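Local coordinates for protein FACT-Spt16 (Cicer arietinum, PDB 5CE6) that probably serves as the histone-binding N-terminal domain of the Spt16 subunit of FACT, a chaperone that handles H3-H4 during transcription, at residues Ser350-Ala355 and Leu388-Lys393; Val368-Lys373 and Gln411-Glu416; Ala53-Cys58 and Ser155-Ile160; Ala210-Ser215 and Val254-Lys259; Gln325-Glu330 and Lys362-Met367. One frame throughout, in Å; residues are numbered along the deposited sequence.

Contact 1 of 5, residues Ser350-Ala355 and Leu388-Lys393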
# COMPACT_ATOMS: atom_id res chain seq x y z
N SER A 350 -8.29 -10.40 12.72
CA SER A 350 -9.71 -10.29 13.04
C SER A 350 -9.96 -9.89 14.49
O SER A 350 -10.89 -9.16 14.79
CB SER A 350 -10.45 -11.59 12.71
OG SER A 350 -9.85 -12.70 13.37
N ALA A 351 -9.11 -10.37 15.39
CA ALA A 351 -9.27 -9.99 16.79
C ALA A 351 -8.99 -8.50 16.96
O ALA A 351 -9.61 -7.81 17.78
CB ALA A 351 -8.34 -10.82 17.67
N ALA A 352 -8.03 -8.00 16.18
CA ALA A 352 -7.66 -6.59 16.21
C ALA A 352 -8.80 -5.72 15.69
O ALA A 352 -9.11 -4.68 16.27
CB ALA A 352 -6.39 -6.35 15.41
N TYR A 353 -9.43 -6.15 14.60
CA TYR A 353 -10.60 -5.43 14.10
C TYR A 353 -11.74 -5.46 15.12
O TYR A 353 -12.35 -4.43 15.43
CB TYR A 353 -11.06 -5.98 12.74
CG TYR A 353 -12.30 -5.24 12.25
CD1 TYR A 353 -12.20 -4.00 11.64
CD2 TYR A 353 -13.56 -5.77 12.47
CE1 TYR A 353 -13.33 -3.30 11.22
CE2 TYR A 353 -14.70 -5.08 12.06
CZ TYR A 353 -14.58 -3.86 11.44
OH TYR A 353 -15.73 -3.19 11.05
N LEU A 354 -12.03 -6.64 15.68
CA LEU A 354 -13.13 -6.77 16.62
C LEU A 354 -12.87 -6.01 17.92
O LEU A 354 -13.80 -5.69 18.64
CB LEU A 354 -13.44 -8.24 16.89
CG LEU A 354 -14.08 -8.93 15.68
CD1 LEU A 354 -14.14 -10.44 15.87
CD2 LEU A 354 -15.47 -8.37 15.42
N ALA A 355 -11.60 -5.71 18.20
CA ALA A 355 -11.27 -4.85 19.34
C ALA A 355 -11.86 -3.45 19.16
O ALA A 355 -12.31 -2.83 20.13
CB ALA A 355 -9.76 -4.78 19.55
N LEU A 388 -3.48 -8.77 3.93
CA LEU A 388 -3.39 -8.40 5.34
C LEU A 388 -4.41 -7.33 5.69
O LEU A 388 -4.11 -6.39 6.43
CB LEU A 388 -1.98 -7.88 5.67
CG LEU A 388 -0.85 -8.91 5.69
CD1 LEU A 388 0.45 -8.22 6.08
CD2 LEU A 388 -1.17 -10.02 6.68
N ASN A 389 -5.62 -7.46 5.17
CA ASN A 389 -6.69 -6.53 5.52
C ASN A 389 -7.17 -6.78 6.95
O ASN A 389 -7.54 -7.90 7.31
CB ASN A 389 -7.84 -6.67 4.51
CG ASN A 389 -8.85 -5.54 4.61
OD1 ASN A 389 -9.41 -5.29 5.68
ND2 ASN A 389 -9.10 -4.87 3.49
N ILE A 390 -7.12 -5.74 7.78
CA ILE A 390 -7.57 -5.87 9.16
C ILE A 390 -9.08 -5.79 9.17
O ILE A 390 -9.66 -4.70 9.24
CB ILE A 390 -6.97 -4.76 10.06
CG1 ILE A 390 -5.45 -4.71 9.91
CG2 ILE A 390 -7.34 -5.00 11.54
CD1 ILE A 390 -4.84 -3.43 10.43
N ASN A 391 -9.73 -6.95 9.07
CA ASN A 391 -11.19 -7.01 9.11
C ASN A 391 -11.65 -8.26 9.86
O ASN A 391 -10.84 -9.12 10.19
CB ASN A 391 -11.79 -6.91 7.70
CG ASN A 391 -11.44 -8.11 6.81
OD1 ASN A 391 -11.75 -9.25 7.14
ND2 ASN A 391 -10.85 -7.83 5.66
N ALA A 392 -12.96 -8.36 10.10
CA ALA A 392 -13.52 -9.45 10.91
C ALA A 392 -13.36 -10.85 10.31
O ALA A 392 -13.51 -11.84 11.03
CB ALA A 392 -14.99 -9.17 11.20
N LYS A 393 -13.08 -10.93 9.02
CA LYS A 393 -12.99 -12.23 8.36
C LYS A 393 -11.55 -12.70 8.16
O LYS A 393 -11.32 -13.81 7.68
CB LYS A 393 -13.72 -12.20 7.02
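Tyr353 sets its ring against the backbone of Ile390-Ala392, where a loop with an Asx turn runs past helix 349-363 in the aminopeptidase-like (M24) lobe. Its CG stands anti to the backbone N (chi1 179°), which carries CG out from the helix on the loop side. The loop meets the ring obliquely. Tyr353 CD1 is 3.6 Å from Ile390 O. Tyr353 CD2 is equally near Ala392 N. Ala392 CB also packs here, 3.9 Å from Tyr353 CD2. The hydroxyl of Tyr353 bonds to Thr372 O, so the ring is held at its far end too. Ile390 turns CG2 to the start of the same side chain, 4.0 Å from Tyr353 CB, and the methyl of Ala352 packs on that CG2 as well. An alanine in place of Tyr353 would probably open a gap beside Asn391 and Ala392 and leave Thr372 O without its hydroxyl partner. One turn earlier, Ser350 CA makes a CA-H...O contact of 3.3 Å with Asn391 O. The hydroxyl of Ser350 bonds to Asp395. Within the loop Asn391 forms the Asx turn: its OD1 accepts from Lys393 N at 2.9 Å, with the donor lying in the carbonyl plane.

Contact 2 of 5, residues Val368-Lys373 and Gln411-Glu416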
# COMPACT_ATOMS: atom_id res chain seq x y z
N VAL A 368 -22.09 1.85 15.75
CA VAL A 368 -21.41 0.65 15.27
C VAL A 368 -21.60 0.45 13.77
O VAL A 368 -20.66 0.15 13.04
CB VAL A 368 -21.87 -0.62 16.01
CG1 VAL A 368 -21.37 -1.86 15.30
CG2 VAL A 368 -21.38 -0.60 17.45
N SER A 369 -22.83 0.65 13.30
CA SER A 369 -23.15 0.46 11.89
C SER A 369 -22.40 1.41 10.95
O SER A 369 -22.31 1.16 9.75
CB SER A 369 -24.66 0.58 11.65
OG SER A 369 -25.12 1.87 12.01
N CYS A 370 -21.84 2.49 11.50
CA CYS A 370 -21.12 3.44 10.67
C CYS A 370 -19.62 3.18 10.64
O CYS A 370 -18.90 3.83 9.90
CB CYS A 370 -21.38 4.87 11.13
SG CYS A 370 -23.09 5.41 10.89
N LEU A 371 -19.15 2.26 11.47
CA LEU A 371 -17.72 1.96 11.52
C LEU A 371 -17.32 1.34 10.20
O LEU A 371 -18.06 0.53 9.64
CB LEU A 371 -17.41 1.02 12.68
CG LEU A 371 -15.93 0.80 13.02
CD1 LEU A 371 -15.34 2.06 13.63
CD2 LEU A 371 -15.78 -0.38 13.97
N THR A 372 -16.15 1.74 9.68
CA THR A 372 -15.65 1.16 8.44
C THR A 372 -15.49 -0.35 8.63
O THR A 372 -15.22 -0.81 9.75
CB THR A 372 -14.31 1.81 7.99
OG1 THR A 372 -13.37 1.77 9.07
CG2 THR A 372 -14.52 3.26 7.59
N LYS A 373 -15.68 -1.12 7.56
CA LYS A 373 -15.65 -2.57 7.66
C LYS A 373 -14.22 -3.10 7.73
O LYS A 373 -13.99 -4.27 8.03
CB LYS A 373 -16.38 -3.22 6.49
CG LYS A 373 -17.86 -2.86 6.39
CD LYS A 373 -18.60 -3.15 7.69
CE LYS A 373 -20.08 -2.79 7.56
NZ LYS A 373 -20.79 -2.83 8.88
N GLN A 411 -18.37 6.25 8.82
CA GLN A 411 -18.95 6.73 7.56
C GLN A 411 -20.40 7.11 7.71
O GLN A 411 -21.21 6.30 8.19
CB GLN A 411 -18.85 5.66 6.47
CG GLN A 411 -17.60 4.83 6.53
CD GLN A 411 -17.53 3.80 5.42
OE1 GLN A 411 -17.73 2.60 5.66
NE2 GLN A 411 -17.25 4.26 4.21
N ASN A 412 -20.74 8.33 7.30
CA ASN A 412 -22.13 8.80 7.26
C ASN A 412 -22.85 8.85 8.60
O ASN A 412 -24.01 8.45 8.73
CB ASN A 412 -22.95 8.04 6.22
CG ASN A 412 -22.37 8.13 4.82
OD1 ASN A 412 -21.82 9.17 4.44
ND2 ASN A 412 -22.48 7.05 4.06
N LEU A 413 -22.15 9.35 9.62
CA LEU A 413 -22.83 9.73 10.85
C LEU A 413 -23.69 10.95 10.56
O LEU A 413 -23.48 11.67 9.58
CB LEU A 413 -21.81 10.06 11.93
CG LEU A 413 -20.93 8.89 12.39
CD1 LEU A 413 -19.85 9.41 13.30
CD2 LEU A 413 -21.79 7.87 13.12
N HIS A 414 -24.69 11.19 11.41
CA HIS A 414 -25.50 12.39 11.29
C HIS A 414 -25.18 13.36 12.42
O HIS A 414 -25.20 12.98 13.59
CB HIS A 414 -26.98 12.02 11.28
CG HIS A 414 -27.43 11.34 10.03
ND1 HIS A 414 -28.44 11.82 9.23
CD2 HIS A 414 -26.98 10.21 9.43
CE1 HIS A 414 -28.60 11.02 8.20
NE2 HIS A 414 -27.73 10.03 8.29
N CYS A 415 -24.88 14.61 12.06
CA CYS A 415 -24.56 15.62 13.06
C CYS A 415 -25.83 16.11 13.74
O CYS A 415 -26.94 15.77 13.34
CB CYS A 415 -23.78 16.79 12.45
SG CYS A 415 -24.74 17.91 11.41
N GLU A 416 -25.65 16.92 14.77
CA GLU A 416 -26.78 17.37 15.55
C GLU A 416 -27.73 18.27 14.76
O GLU A 416 -28.92 17.97 14.64
CB GLU A 416 -26.30 18.07 16.82
CG GLU A 416 -27.43 18.55 17.69
CD GLU A 416 -27.00 18.71 19.14
OE1 GLU A 416 -27.23 19.80 19.69
OE2 GLU A 416 -26.43 17.76 19.70
O HOH W 1 -16.49 0.38 5.22
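Cys370 and Gln411 are joined through their backbones. Gln411 N donates to Cys370 O at 2.7 Å, and the bond is nearly straight, 170° at the hydrogen. The donor is tilted 20° from the carbonyl plane. Residues 368-370 curl like a helix but lack its bonding pattern, and segment 411-416 bends sharply at Asn412. The side chains extend the contact on both flanks of this bond. Cys370 SG lies 3.6 Å from CD2 of Leu413, and Cys370 CB is equally close to Leu413 CD2. Cys370 SG also comes 3.4 Å from Gln411 O. Thr372 and Gln411 cross at about a right angle, CG2 of Thr372 touching Gln411 CG at 3.6 Å. Beyond CG the glutamine is extended (chi2 -179°). Gln411 OE1 accepts at 2.6 Å from a water that takes the N-H of Lys373. Replacing Gln411 by an alanine would probably leave that water without this acceptor and uncover the Thr372 methyl. The hydroxyl of Thr372 bonds to Ser374 O and Gly409 N. This is the loop leading into strand 376-378, docked beside strand 403-414 of the antiparallel sheet, consistent with the pita-bread fold of M24 peptidases.

Contact 3 of 5, residues Ala53-Cys58 and Ser155-Ile160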
# COMPACT_ATOMS: atom_id res chain seq x y z
N ALA A 53 5.83 -23.31 -12.28
CA ALA A 53 6.45 -22.09 -12.79
C ALA A 53 5.58 -20.89 -12.43
O ALA A 53 4.37 -21.04 -12.23
CB ALA A 53 6.64 -22.19 -14.30
N ILE A 54 6.18 -19.70 -12.33
CA ILE A 54 5.43 -18.50 -11.99
C ILE A 54 5.75 -17.38 -12.97
O ILE A 54 6.92 -17.08 -13.21
CB ILE A 54 5.76 -18.02 -10.55
CG1 ILE A 54 5.33 -19.07 -9.53
CG2 ILE A 54 5.10 -16.66 -10.26
CD1 ILE A 54 5.90 -18.86 -8.15
N ALA A 55 4.70 -16.78 -13.54
CA ALA A 55 4.87 -15.72 -14.53
C ALA A 55 4.40 -14.40 -13.96
O ALA A 55 3.28 -14.30 -13.45
CB ALA A 55 4.08 -16.05 -15.80
N VAL A 56 5.25 -13.38 -14.05
CA VAL A 56 4.84 -12.03 -13.67
C VAL A 56 5.10 -11.11 -14.86
O VAL A 56 6.05 -11.33 -15.62
CB VAL A 56 5.55 -11.50 -12.39
CG1 VAL A 56 5.46 -12.52 -11.27
CG2 VAL A 56 7.00 -11.14 -12.67
N ALA A 57 4.26 -10.09 -15.02
CA ALA A 57 4.38 -9.22 -16.18
C ALA A 57 3.93 -7.80 -15.85
O ALA A 57 2.92 -7.61 -15.16
CB ALA A 57 3.58 -9.77 -17.35
N CYS A 58 4.69 -6.82 -16.31
CA CYS A 58 4.41 -5.42 -16.05
C CYS A 58 4.17 -4.68 -17.35
O CYS A 58 4.85 -4.91 -18.34
CB CYS A 58 5.58 -4.78 -15.31
SG CYS A 58 5.80 -5.49 -13.68
N SER A 155 1.80 -29.06 -16.56
CA SER A 155 2.37 -27.85 -15.97
C SER A 155 1.31 -26.95 -15.33
O SER A 155 0.25 -26.70 -15.90
CB SER A 155 3.18 -27.05 -17.00
OG SER A 155 4.45 -27.64 -17.23
N THR A 156 1.62 -26.48 -14.12
CA THR A 156 0.80 -25.47 -13.48
C THR A 156 1.60 -24.17 -13.39
O THR A 156 2.65 -24.13 -12.75
CB THR A 156 0.33 -25.90 -12.08
OG1 THR A 156 -0.54 -27.04 -12.20
CG2 THR A 156 -0.42 -24.77 -11.40
N VAL A 157 1.12 -23.14 -14.07
CA VAL A 157 1.76 -21.83 -14.02
C VAL A 157 1.00 -20.91 -13.09
O VAL A 157 -0.19 -20.66 -13.28
CB VAL A 157 1.83 -21.19 -15.42
CG1 VAL A 157 2.40 -19.78 -15.34
CG2 VAL A 157 2.68 -22.04 -16.33
N GLY A 158 1.69 -20.39 -12.08
CA GLY A 158 1.10 -19.41 -11.19
C GLY A 158 1.19 -18.02 -11.78
O GLY A 158 2.20 -17.67 -12.39
N HIS A 159 0.13 -17.24 -11.62
CA HIS A 159 0.17 -15.83 -12.00
C HIS A 159 -0.65 -15.03 -11.02
O HIS A 159 -1.38 -15.59 -10.21
CB HIS A 159 -0.33 -15.63 -13.43
CG HIS A 159 -1.76 -16.00 -13.64
ND1 HIS A 159 -2.61 -15.28 -14.45
CD2 HIS A 159 -2.50 -17.03 -13.15
CE1 HIS A 159 -3.81 -15.84 -14.44
NE2 HIS A 159 -3.76 -16.90 -13.66
N ILE A 160 -0.51 -13.71 -11.07
CA ILE A 160 -1.30 -12.84 -10.21
C ILE A 160 -2.60 -12.60 -10.97
O ILE A 160 -2.71 -11.66 -11.75
CB ILE A 160 -0.55 -11.53 -9.92
CG1 ILE A 160 0.82 -11.86 -9.30
CG2 ILE A 160 -1.36 -10.66 -8.99
CD1 ILE A 160 1.79 -10.70 -9.27
O HOH W 2 1.53 -12.65 -12.50
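Val157 packs beside Ala53 and Ala55 on one face of a parallel strand pair. Its CA starts the contact with a CA-H...O approach of 3.3 Å to Ala53 O. Val157 CB is 4.1 Å from Ala53 O. The side chain then forks. CG1 stands anti to the backbone N (chi1 176°). Val157 CG1 lies 3.9 Å from Ala53 O. It also packs on Ala55 CB. Val157 CG2, the other branch, reaches CB of Ala53 at a looser 4.5 Å. Strands 53-58 and 156-159 run side by side in the mixed six-stranded sheet of the Spt16 N-terminal lobe, a family related to the AMP_N domains of aminopeptidases. Ala53 pairs with Val157, and Ile54 with Gly158. Gly158 N donates to Ala53 O, and Ala55 N donates to Gly158 O at 2.9 Å. A longer, weak bond runs from Ala53 N to Thr156 O. On the face of Ile54, its CG2 comes 3.7 Å from Gly158 O. Past the bridges a water joins strand 53-58 to the residue after strand 156-159, donating to Ala55 O and accepting from Ile160 N. Strand 85-89 pairs with the other edge of strand 53-58, and its Val88 touches Ala55. Strand 183-186 flanks strand 156-159, where Leu184 meets Val157.

Contact 4 of 5, residues Ala210-Ser215 and Val254-Lys259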
# COMPACT_ATOMS: atom_id res chain seq x y z
N ALA A 210 7.50 7.30 6.72
CA ALA A 210 6.53 7.71 7.74
C ALA A 210 6.93 8.99 8.47
O ALA A 210 6.07 9.78 8.85
CB ALA A 210 6.29 6.58 8.73
N TYR A 211 8.23 9.16 8.70
CA TYR A 211 8.72 10.40 9.30
C TYR A 211 8.36 11.61 8.44
O TYR A 211 7.87 12.62 8.94
CB TYR A 211 10.23 10.35 9.53
CG TYR A 211 10.75 11.50 10.36
CD1 TYR A 211 10.74 11.44 11.75
CD2 TYR A 211 11.24 12.66 9.76
CE1 TYR A 211 11.20 12.50 12.52
CE2 TYR A 211 11.71 13.72 10.52
CZ TYR A 211 11.68 13.63 11.90
OH TYR A 211 12.14 14.68 12.67
N LEU A 212 8.60 11.49 7.13
CA LEU A 212 8.24 12.56 6.20
C LEU A 212 6.74 12.78 6.18
O LEU A 212 6.26 13.92 6.25
CB LEU A 212 8.75 12.24 4.80
CG LEU A 212 8.29 13.18 3.68
CD1 LEU A 212 8.72 14.59 3.99
CD2 LEU A 212 8.88 12.73 2.36
N THR A 213 5.99 11.68 6.08
CA THR A 213 4.53 11.74 6.09
C THR A 213 4.01 12.50 7.31
O THR A 213 3.17 13.41 7.20
CB THR A 213 3.94 10.32 6.08
OG1 THR A 213 4.25 9.70 4.82
CG2 THR A 213 2.43 10.33 6.28
N GLY A 214 4.52 12.13 8.48
CA GLY A 214 4.11 12.79 9.71
C GLY A 214 4.55 14.24 9.76
O GLY A 214 3.81 15.11 10.24
N SER A 215 5.76 14.51 9.27
CA SER A 215 6.30 15.86 9.26
C SER A 215 5.46 16.78 8.38
O SER A 215 5.23 17.94 8.71
CB SER A 215 7.75 15.87 8.78
OG SER A 215 8.55 15.02 9.55
N VAL A 254 9.79 21.15 4.65
CA VAL A 254 9.48 20.92 6.06
C VAL A 254 10.68 20.41 6.85
O VAL A 254 10.51 19.74 7.87
CB VAL A 254 8.29 19.94 6.25
CG1 VAL A 254 6.97 20.63 5.96
CG2 VAL A 254 8.47 18.68 5.40
N ASN A 255 11.88 20.74 6.37
CA ASN A 255 13.12 20.34 7.04
C ASN A 255 13.16 18.85 7.37
O ASN A 255 13.11 18.47 8.54
CB ASN A 255 13.34 21.16 8.31
N CYS A 256 13.25 18.01 6.35
CA CYS A 256 13.19 16.57 6.57
C CYS A 256 14.54 15.86 6.57
O CYS A 256 14.76 14.94 7.36
CB CYS A 256 12.26 15.92 5.56
SG CYS A 256 12.00 14.18 5.87
N LYS A 257 15.43 16.28 5.67
CA LYS A 257 16.75 15.66 5.49
C LYS A 257 16.67 14.23 4.93
O LYS A 257 17.45 13.35 5.31
CB LYS A 257 17.58 15.71 6.78
N LEU A 258 15.72 14.01 4.03
CA LEU A 258 15.68 12.79 3.24
C LEU A 258 16.16 13.08 1.82
O LEU A 258 15.86 14.13 1.26
CB LEU A 258 14.27 12.19 3.18
CG LEU A 258 13.69 11.55 4.44
CD1 LEU A 258 12.41 10.78 4.11
CD2 LEU A 258 14.70 10.64 5.12
N LYS A 259 16.92 12.14 1.25
CA LYS A 259 17.31 12.25 -0.15
C LYS A 259 16.07 12.38 -1.02
O LYS A 259 15.31 11.43 -1.20
CB LYS A 259 18.12 11.03 -0.58
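Cys256 projects its sulfur at helix 200-230, into the hollow between Tyr211 and Leu212. SG stands anti to the backbone N (chi1 -174°). Cys256 SG lies 3.8 Å from Leu212 CD1 and 3.9 Å from Leu212 CB. On its other flank is the ring of Tyr211, which offers its edge: Cys256 SG sits near the ring plane, 4.2 Å from Tyr211 CD2. Leu212 is the main bump on the helix side. It fits among three residues of the loop. Val254 CG2 approaches Leu212 CD1 at 4.3 Å, Cys256 touches it next, and Leu258 brings CD1 to 4.0 Å from Leu212 CB. The loop thus lays Val254, Cys256 and Leu258, alternate residues, against the helix. Ser215 offers its CB to Val254 CG2 at 4.5 Å. Its hydroxyl is turned back to its own helix, and Ser215 OG donates to Tyr211 O at 2.6 Å. That oxygen also accepts from Ser215 N, the two donors coming from opposite faces of its plane. The contact is apolar across the interface. It ties the loop after helix 237-249 to helix 200-230 in the M24-like lobe. Pro251 touches both Leu212 and Cys256, while strand 296-306 packs on Leu212 through Ala304 and on Leu258 through Tyr306.

Contact 5 of 5, residues Gln325-Glu330 and Lys362-Met367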
# COMPACT_ATOMS: atom_id res chain seq x y z
N GLN A 325 -20.45 14.97 16.88
CA GLN A 325 -19.16 14.95 16.17
C GLN A 325 -18.02 14.76 17.17
O GLN A 325 -17.08 14.03 16.90
CB GLN A 325 -18.96 16.25 15.39
CG GLN A 325 -19.93 16.45 14.20
CD GLN A 325 -19.91 17.87 13.66
OE1 GLN A 325 -19.64 18.82 14.40
NE2 GLN A 325 -20.22 18.02 12.37
N SER A 326 -18.14 15.41 18.33
CA SER A 326 -17.10 15.33 19.35
C SER A 326 -17.03 13.94 19.94
O SER A 326 -15.95 13.36 20.06
CB SER A 326 -17.39 16.33 20.48
OG SER A 326 -17.36 17.66 20.01
N LYS A 327 -18.19 13.41 20.34
CA LYS A 327 -18.26 12.07 20.90
C LYS A 327 -17.75 11.04 19.89
O LYS A 327 -16.94 10.17 20.23
CB LYS A 327 -19.69 11.70 21.30
CG LYS A 327 -19.81 10.25 21.78
CD LYS A 327 -21.23 9.86 22.17
CE LYS A 327 -21.27 8.38 22.59
NZ LYS A 327 -22.63 7.88 22.94
N ALA A 328 -18.22 11.13 18.65
CA ALA A 328 -17.82 10.16 17.65
C ALA A 328 -16.30 10.17 17.46
O ALA A 328 -15.68 9.13 17.28
CB ALA A 328 -18.50 10.46 16.33
N TYR A 329 -15.71 11.36 17.50
CA TYR A 329 -14.27 11.43 17.32
C TYR A 329 -13.55 10.75 18.48
O TYR A 329 -12.61 10.00 18.27
CB TYR A 329 -13.75 12.86 17.12
CG TYR A 329 -12.25 12.86 16.95
CD1 TYR A 329 -11.41 13.04 18.04
CD2 TYR A 329 -11.68 12.64 15.71
CE1 TYR A 329 -10.06 13.01 17.90
CE2 TYR A 329 -10.31 12.59 15.56
CZ TYR A 329 -9.51 12.78 16.66
OH TYR A 329 -8.15 12.75 16.52
N GLU A 330 -14.01 11.01 19.71
CA GLU A 330 -13.40 10.40 20.88
C GLU A 330 -13.49 8.88 20.80
O GLU A 330 -12.51 8.18 21.10
CB GLU A 330 -14.08 10.91 22.16
CG GLU A 330 -13.84 12.38 22.41
CD GLU A 330 -14.34 12.83 23.77
OE1 GLU A 330 -13.49 13.19 24.61
OE2 GLU A 330 -15.56 12.82 23.99
N LYS A 362 -19.51 -0.65 23.20
CA LYS A 362 -19.59 -0.20 24.59
C LYS A 362 -19.94 1.29 24.72
O LYS A 362 -20.83 1.66 25.48
CB LYS A 362 -18.28 -0.49 25.34
CG LYS A 362 -18.23 0.11 26.75
CD LYS A 362 -17.10 -0.48 27.58
CE LYS A 362 -17.01 0.18 28.96
NZ LYS A 362 -18.30 0.14 29.70
N ASP A 363 -19.23 2.13 23.97
CA ASP A 363 -19.29 3.58 24.18
C ASP A 363 -20.32 4.29 23.30
O ASP A 363 -20.83 5.35 23.67
CB ASP A 363 -17.90 4.21 23.98
CG ASP A 363 -16.93 3.89 25.11
OD1 ASP A 363 -17.33 3.27 26.12
OD2 ASP A 363 -15.76 4.30 24.99
N ALA A 364 -20.64 3.71 22.15
CA ALA A 364 -21.61 4.30 21.22
C ALA A 364 -22.29 3.26 20.33
O ALA A 364 -22.03 3.21 19.13
CB ALA A 364 -20.92 5.34 20.35
N PRO A 365 -23.16 2.43 20.92
CA PRO A 365 -23.72 1.30 20.18
C PRO A 365 -24.45 1.70 18.90
O PRO A 365 -24.42 0.95 17.92
CB PRO A 365 -24.70 0.67 21.19
CG PRO A 365 -24.95 1.75 22.21
CD PRO A 365 -23.66 2.49 22.30
N ASP A 366 -25.05 2.88 18.88
CA ASP A 366 -25.77 3.34 17.70
C ASP A 366 -24.84 3.74 16.55
O ASP A 366 -25.28 3.92 15.42
CB ASP A 366 -26.70 4.50 18.07
CG ASP A 366 -27.70 4.12 19.14
OD1 ASP A 366 -28.13 2.94 19.18
OD2 ASP A 366 -28.06 5.00 19.95
N MET A 367 -23.54 3.88 16.85
CA MET A 367 -22.57 4.24 15.82
C MET A 367 -21.87 3.04 15.19
O MET A 367 -21.14 3.19 14.21
CB MET A 367 -21.51 5.19 16.38
CG MET A 367 -22.03 6.55 16.82
SD MET A 367 -20.64 7.58 17.32
CE MET A 367 -21.50 8.96 18.08
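Lys327 and Met367 reach across from opposite segments, and their side chains cross obliquely. Lys327 has CG anti to the backbone N (chi1 175°), and the rest of the chain is fully extended. This stretches it over Ala364 to the end of helix 349-363. Lys327 CE lies 3.8 Å from Ala364 CB, and Lys327 NZ makes a weak hydrogen bond of 3.2 Å to Asp363 O. Met367 has CG anti to its carbonyl carbon (chi1 -65°) and is also extended beyond it. Its tip comes up against the helix at Ala328, with Met367 SD 3.7 Å and CE 3.8 Å from Ala328 CB. Met367 CE also lies 4.2 Å from CD of Lys327, so the methyl end touches both the alanine and the lysine stem. The helix ends ahead of Ala364, and Met367 N bonds back to Ala364 O. Around the contact, Leu413 of strand 403-414 touches both Ala328 and Met367. The carboxylate of Asp363 is engaged by Lys334 in a salt bridge. The chemistry is therefore split: an apolar part round Met367 and Ala328, and a lysine amine in a weak bond at the helix end. There the carbonyl of Asp363, at the C-terminal end of helix 349-363, would probably be favoured as an acceptor for a positive charge.

Along the chain, contact 3 closes first, then contact 4, and contacts 5, 1 and 2 follow, with the segments of 1 interleaved with those of 5 and of 2. Contact 3 belongs to the N-terminal lobe, and the others fall in the M24-like lobe. The centres of contacts 3 and 5 are about 47 Å apart, on opposite sides of the chain's centre. Contacts 1, 2 and 5 lie on one side of the chain's centre. Contact 2 touches both others; 1 and 5 do not touch. Contacts 2 and 5 are about 9 Å apart by centres and meet through Leu413 and Ala328. Contacts 1 and 2 meet at Tyr353 and Thr372. Helix 349-363 serves both contact 1 and contact 5. Contact 4 stands apart, about 30 Å from contact 1 by centres. Together they sample both lobes of this probable histone-binding domain.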